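Local coordinates for protein MIF (PDB 4DH4) that belongs to the macrophage migration inhibitory factor family and assembles as a trimer of beta-alpha-beta subunits whose sheets continue across the interfaces, at residues P1-A11 / Y37-M48. Sequence-based numbering, arbitrary orientation.
Sequences PKCMIFCPVAA and YVMVGYSQTGQM. With SO4 (sulfate ion), chain B.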
loop_
_atom_site.group_PDB
_atom_site.type_symbol
_atom_site.label_atom_id
_atom_site.label_comp_id
_atom_site.label_asym_id
_atom_site.label_seq_id
_atom_site.Cartn_x
_atom_site.Cartn_y
_atom_site.Cartn_z
ATOM N N PRO A 1 9.898 10.494 6.340
ATOM C CA PRO A 1 8.921 10.415 5.252
ATOM C C PRO A 1 9.055 9.099 4.503
ATOM O O PRO A 1 10.069 8.412 4.630
ATOM C CB PRO A 1 9.311 11.584 4.336
ATOM C CG PRO A 1 9.981 12.555 5.230
ATOM C CD PRO A 1 10.653 11.760 6.327
ATOM N N LYS A 2 8.033 8.755 3.729
ATOM C CA LYS A 2 8.031 7.514 2.971
ATOM C C LYS A 2 7.480 7.790 1.569
ATOM O O LYS A 2 6.538 8.573 1.405
ATOM C CB LYS A 2 7.190 6.488 3.726
ATOM C CG LYS A 2 7.184 5.093 3.183
ATOM C CD LYS A 2 6.529 4.143 4.184
ATOM C CE LYS A 2 5.063 4.524 4.475
ATOM N NZ LYS A 2 4.234 3.301 4.680
ATOM N N CYS A 3 8.102 7.191 0.562
ATOM C CA CYS A 3 7.619 7.291 -0.810
ATOM C C CYS A 3 7.724 5.929 -1.484
ATOM O O CYS A 3 8.824 5.390 -1.636
ATOM C CB CYS A 3 8.410 8.341 -1.594
ATOM S SG CYS A 3 8.071 8.336 -3.380
ATOM N N MET A 4 6.578 5.381 -1.879
ATOM C CA MET A 4 6.532 4.075 -2.526
ATOM C C MET A 4 5.877 4.165 -3.892
ATOM O O MET A 4 4.739 4.624 -4.014
ATOM C CB MET A 4 5.797 3.063 -1.648
ATOM C CG MET A 4 6.519 2.749 -0.346
ATOM S SD MET A 4 8.124 1.963 -0.576
ATOM C CE MET A 4 7.661 0.526 -1.553
ATOM N N ILE A 5 6.614 3.716 -4.903
ATOM C CA ILE A 5 6.194 3.787 -6.307
ATOM C C ILE A 5 5.738 2.403 -6.784
ATOM O O ILE A 5 6.487 1.427 -6.686
ATOM C CB ILE A 5 7.381 4.269 -7.191
ATOM C CG1 ILE A 5 7.856 5.658 -6.744
ATOM C CG2 ILE A 5 7.019 4.232 -8.693
ATOM C CD1 ILE A 5 9.223 6.057 -7.284
ATOM N N PHE A 6 4.507 2.332 -7.287
ATOM C CA PHE A 6 3.930 1.098 -7.802
ATOM C C PHE A 6 3.716 1.255 -9.302
ATOM O O PHE A 6 3.037 2.182 -9.743
ATOM C CB PHE A 6 2.580 0.806 -7.148
ATOM C CG PHE A 6 2.652 0.536 -5.673
ATOM C CD1 PHE A 6 2.598 1.584 -4.755
ATOM C CD2 PHE A 6 2.745 -0.771 -5.198
ATOM C CE1 PHE A 6 2.655 1.334 -3.387
ATOM C CE2 PHE A 6 2.800 -1.040 -3.828
ATOM C CZ PHE A 6 2.757 0.015 -2.921
ATOM N N CYS A 7 4.286 0.339 -10.079
ATOM C CA CYS A 7 4.260 0.466 -11.536
ATOM C C CYS A 7 4.456 -0.908 -12.185
ATOM O O CYS A 7 5.204 -1.727 -11.660
ATOM C CB CYS A 7 5.360 1.441 -11.964
ATOM S SG CYS A 7 5.435 1.797 -13.715
ATOM N N PRO A 8 3.747 -1.183 -13.299
ATOM C CA PRO A 8 3.931 -2.476 -13.977
ATOM C C PRO A 8 5.264 -2.623 -14.728
ATOM O O PRO A 8 5.644 -3.748 -15.078
ATOM C CB PRO A 8 2.744 -2.556 -14.947
ATOM C CG PRO A 8 2.250 -1.176 -15.110
ATOM C CD PRO A 8 2.701 -0.356 -13.933
ATOM N N VAL A 9 5.966 -1.512 -14.953
ATOM C CA VAL A 9 7.223 -1.520 -15.726
ATOM C C VAL A 9 8.289 -2.409 -15.072
ATOM O O VAL A 9 8.567 -2.296 -13.874
ATOM C CB VAL A 9 7.764 -0.081 -15.977
ATOM C CG1 VAL A 9 9.188 -0.107 -16.533
ATOM C CG2 VAL A 9 6.842 0.694 -16.922
ATOM N N ALA A 10 8.869 -3.308 -15.867
ATOM C CA ALA A 10 9.919 -4.196 -15.390
ATOM C C ALA A 10 11.253 -3.454 -15.352
ATOM O O ALA A 10 12.127 -3.665 -16.201
ATOM C CB ALA A 10 10.005 -5.448 -16.271
ATOM N N ALA A 11 11.399 -2.569 -14.369
ATOM C CA ALA A 11 12.593 -1.741 -14.243
ATOM C C ALA A 11 13.783 -2.560 -13.777
ATOM O O ALA A 11 13.675 -3.374 -12.855
ATOM C CB ALA A 11 12.343 -0.582 -13.289
ATOM N N TYR A 37 15.976 10.235 7.312
ATOM C CA TYR A 37 14.635 9.822 7.717
ATOM C C TYR A 37 13.746 9.442 6.529
ATOM O O TYR A 37 12.602 9.026 6.712
ATOM C CB TYR A 37 13.975 10.930 8.542
ATOM C CG TYR A 37 14.631 11.138 9.885
ATOM C CD1 TYR A 37 14.299 10.331 10.973
ATOM C CD2 TYR A 37 15.588 12.134 10.066
ATOM C CE1 TYR A 37 14.906 10.511 12.213
ATOM C CE2 TYR A 37 16.199 12.328 11.301
ATOM C CZ TYR A 37 15.857 11.510 12.368
ATOM O OH TYR A 37 16.456 11.691 13.595
ATOM N N VAL A 38 14.281 9.574 5.320
ATOM C CA VAL A 38 13.502 9.318 4.104
ATOM C C VAL A 38 13.655 7.870 3.631
ATOM O O VAL A 38 14.767 7.402 3.407
ATOM C CB VAL A 38 13.860 10.317 2.976
ATOM C CG1 VAL A 38 13.098 9.987 1.694
ATOM C CG2 VAL A 38 13.553 11.754 3.426
ATOM N N MET A 39 12.525 7.174 3.502
ATOM C CA MET A 39 12.485 5.817 2.960
ATOM C C MET A 39 11.782 5.836 1.606
ATOM O O MET A 39 10.718 6.443 1.460
ATOM C CB MET A 39 11.768 4.873 3.933
ATOM C CG MET A 39 11.735 3.399 3.489
ATOM S SD MET A 39 11.075 2.251 4.731
ATOM C CE MET A 39 12.384 2.271 5.970
ATOM N N VAL A 40 12.387 5.179 0.618
ATOM C CA VAL A 40 11.836 5.124 -0.733
ATOM C C VAL A 40 11.893 3.689 -1.283
ATOM O O VAL A 40 12.811 2.923 -0.959
ATOM C CB VAL A 40 12.552 6.114 -1.712
ATOM C CG1 VAL A 40 12.233 7.575 -1.376
ATOM C CG2 VAL A 40 14.075 5.893 -1.725
ATOM N N GLY A 41 10.912 3.320 -2.097
ATOM C CA GLY A 41 10.935 2.002 -2.717
ATOM C C GLY A 41 10.209 1.925 -4.041
ATOM O O GLY A 41 9.409 2.802 -4.382
ATOM N N TYR A 42 10.519 0.870 -4.788
ATOM C CA TYR A 42 9.847 0.569 -6.043
ATOM C C TYR A 42 9.234 -0.814 -5.951
ATOM O O TYR A 42 9.862 -1.758 -5.477
ATOM C CB TYR A 42 10.819 0.642 -7.228
ATOM C CG TYR A 42 10.157 0.465 -8.581
ATOM C CD1 TYR A 42 10.137 -0.779 -9.217
ATOM C CD2 TYR A 42 9.555 1.539 -9.225
ATOM C CE1 TYR A 42 9.529 -0.943 -10.464
ATOM C CE2 TYR A 42 8.953 1.391 -10.477
ATOM C CZ TYR A 42 8.939 0.147 -11.089
ATOM O OH TYR A 42 8.343 -0.004 -12.325
ATOM N N SER A 43 8.001 -0.933 -6.410
ATOM C CA SER A 43 7.344 -2.223 -6.432
ATOM C C SER A 43 6.747 -2.450 -7.811
ATOM O O SER A 43 5.870 -1.695 -8.239
ATOM C CB SER A 43 6.282 -2.302 -5.324
ATOM O OG SER A 43 5.531 -3.504 -5.425
ATOM N N GLN A 44 7.251 -3.465 -8.520
ATOM C CA GLN A 44 6.669 -3.851 -9.806
ATOM C C GLN A 44 5.357 -4.576 -9.538
ATOM O O GLN A 44 5.336 -5.651 -8.923
ATOM C CB GLN A 44 7.624 -4.726 -10.650
ATOM C CG GLN A 44 7.150 -4.909 -12.112
ATOM C CD GLN A 44 7.896 -5.987 -12.902
ATOM O OE1 GLN A 44 9.031 -6.350 -12.590
ATOM N NE2 GLN A 44 7.255 -6.478 -13.954
ATOM N N THR A 45 4.262 -3.971 -9.986
ATOM C CA THR A 45 2.952 -4.579 -9.862
ATOM C C THR A 45 2.769 -5.607 -10.978
ATOM O O THR A 45 3.630 -5.746 -11.859
ATOM C CB THR A 45 1.827 -3.513 -9.953
ATOM O OG1 THR A 45 1.870 -2.875 -11.236
ATOM C CG2 THR A 45 1.988 -2.461 -8.859
ATOM N N GLY A 46 1.656 -6.331 -10.930
ATOM C CA GLY A 46 1.134 -6.987 -12.120
ATOM C C GLY A 46 0.534 -5.900 -12.998
ATOM O O GLY A 46 1.008 -4.758 -13.008
ATOM N N GLN A 47 -0.521 -6.239 -13.720
ATOM C CA GLN A 47 -1.157 -5.300 -14.631
ATOM C C GLN A 47 -1.729 -4.096 -13.897
ATOM O O GLN A 47 -2.193 -4.209 -12.759
ATOM C CB GLN A 47 -2.278 -5.982 -15.410
ATOM C CG GLN A 47 -1.835 -7.184 -16.219
ATOM C CD GLN A 47 -2.792 -7.497 -17.354
ATOM O OE1 GLN A 47 -3.842 -6.863 -17.503
ATOM N NE2 GLN A 47 -2.428 -8.472 -18.171
ATOM N N MET A 48 -1.684 -2.951 -14.568
ATOM C CA MET A 48 -2.337 -1.739 -14.093
ATOM C C MET A 48 -3.071 -1.072 -15.248
ATOM O O MET A 48 -2.588 -1.071 -16.390
ATOM C CB MET A 48 -1.320 -0.781 -13.461
ATOM C CG MET A 48 -0.970 -1.109 -11.999
ATOM S SD MET A 48 0.146 0.087 -11.206
ATOM C CE MET A 48 -0.701 1.619 -11.538
HETATM S S SO4 B . 0.741 5.125 5.523
HETATM O O1 SO4 B . 1.926 5.541 6.273
HETATM O O2 SO4 B . 1.141 4.073 4.600
HETATM O O3 SO4 B . -0.245 4.651 6.474
HETATM O O4 SO4 B . 0.251 6.288 4.782
HETATM O O HOH W 1 4.219 -6.046 -14.488
HETATM O O HOH W 2 11.263 -4.350 -11.662
#
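Met39 N donates to Pro1 O (3.0 Å), the first of seven backbone hydrogen bonds of a parallel ladder whose first bridge pairs Lys2 with Met39; the axes of strands 2-7 and 39-44 approach to 4.7 Å at 5°. The last bond, Thr45 N to Cys7 O, lies just past the end of strand 39-44.

Gly41 has no side chain, and in the conformer modelled here Met4 curls back over the strand so that SD comes 3.5 Å from Gly41 CA. On the opposite face Tyr42 CG is anti to the backbone N (chi1 -175°), which carries the ring along the first strand: CD2 lies 3.7 Å from Ile5 CG2, and OH bonds to Val9 O (2.8 Å), an acceptor in the ring plane at its edge. That bond ties the loop after strand 2-7 to the second strand. Gln44 adds a weak bond from NE2 to Pro8 O (3.4 Å), which a water reinforces by bridging both atoms and Thr45 O. Lys2 NZ donates to a sulfate oxygen, O2, at 3.2 Å.

The pair forms a right-handed beta-alpha-beta crossover through helix 13-31, whose Gln16 touches Tyr42. Strand 58-65 flanks strand 2-7, whereas Met39 to Gly41 pair antiparallel with a strand of the second subunit.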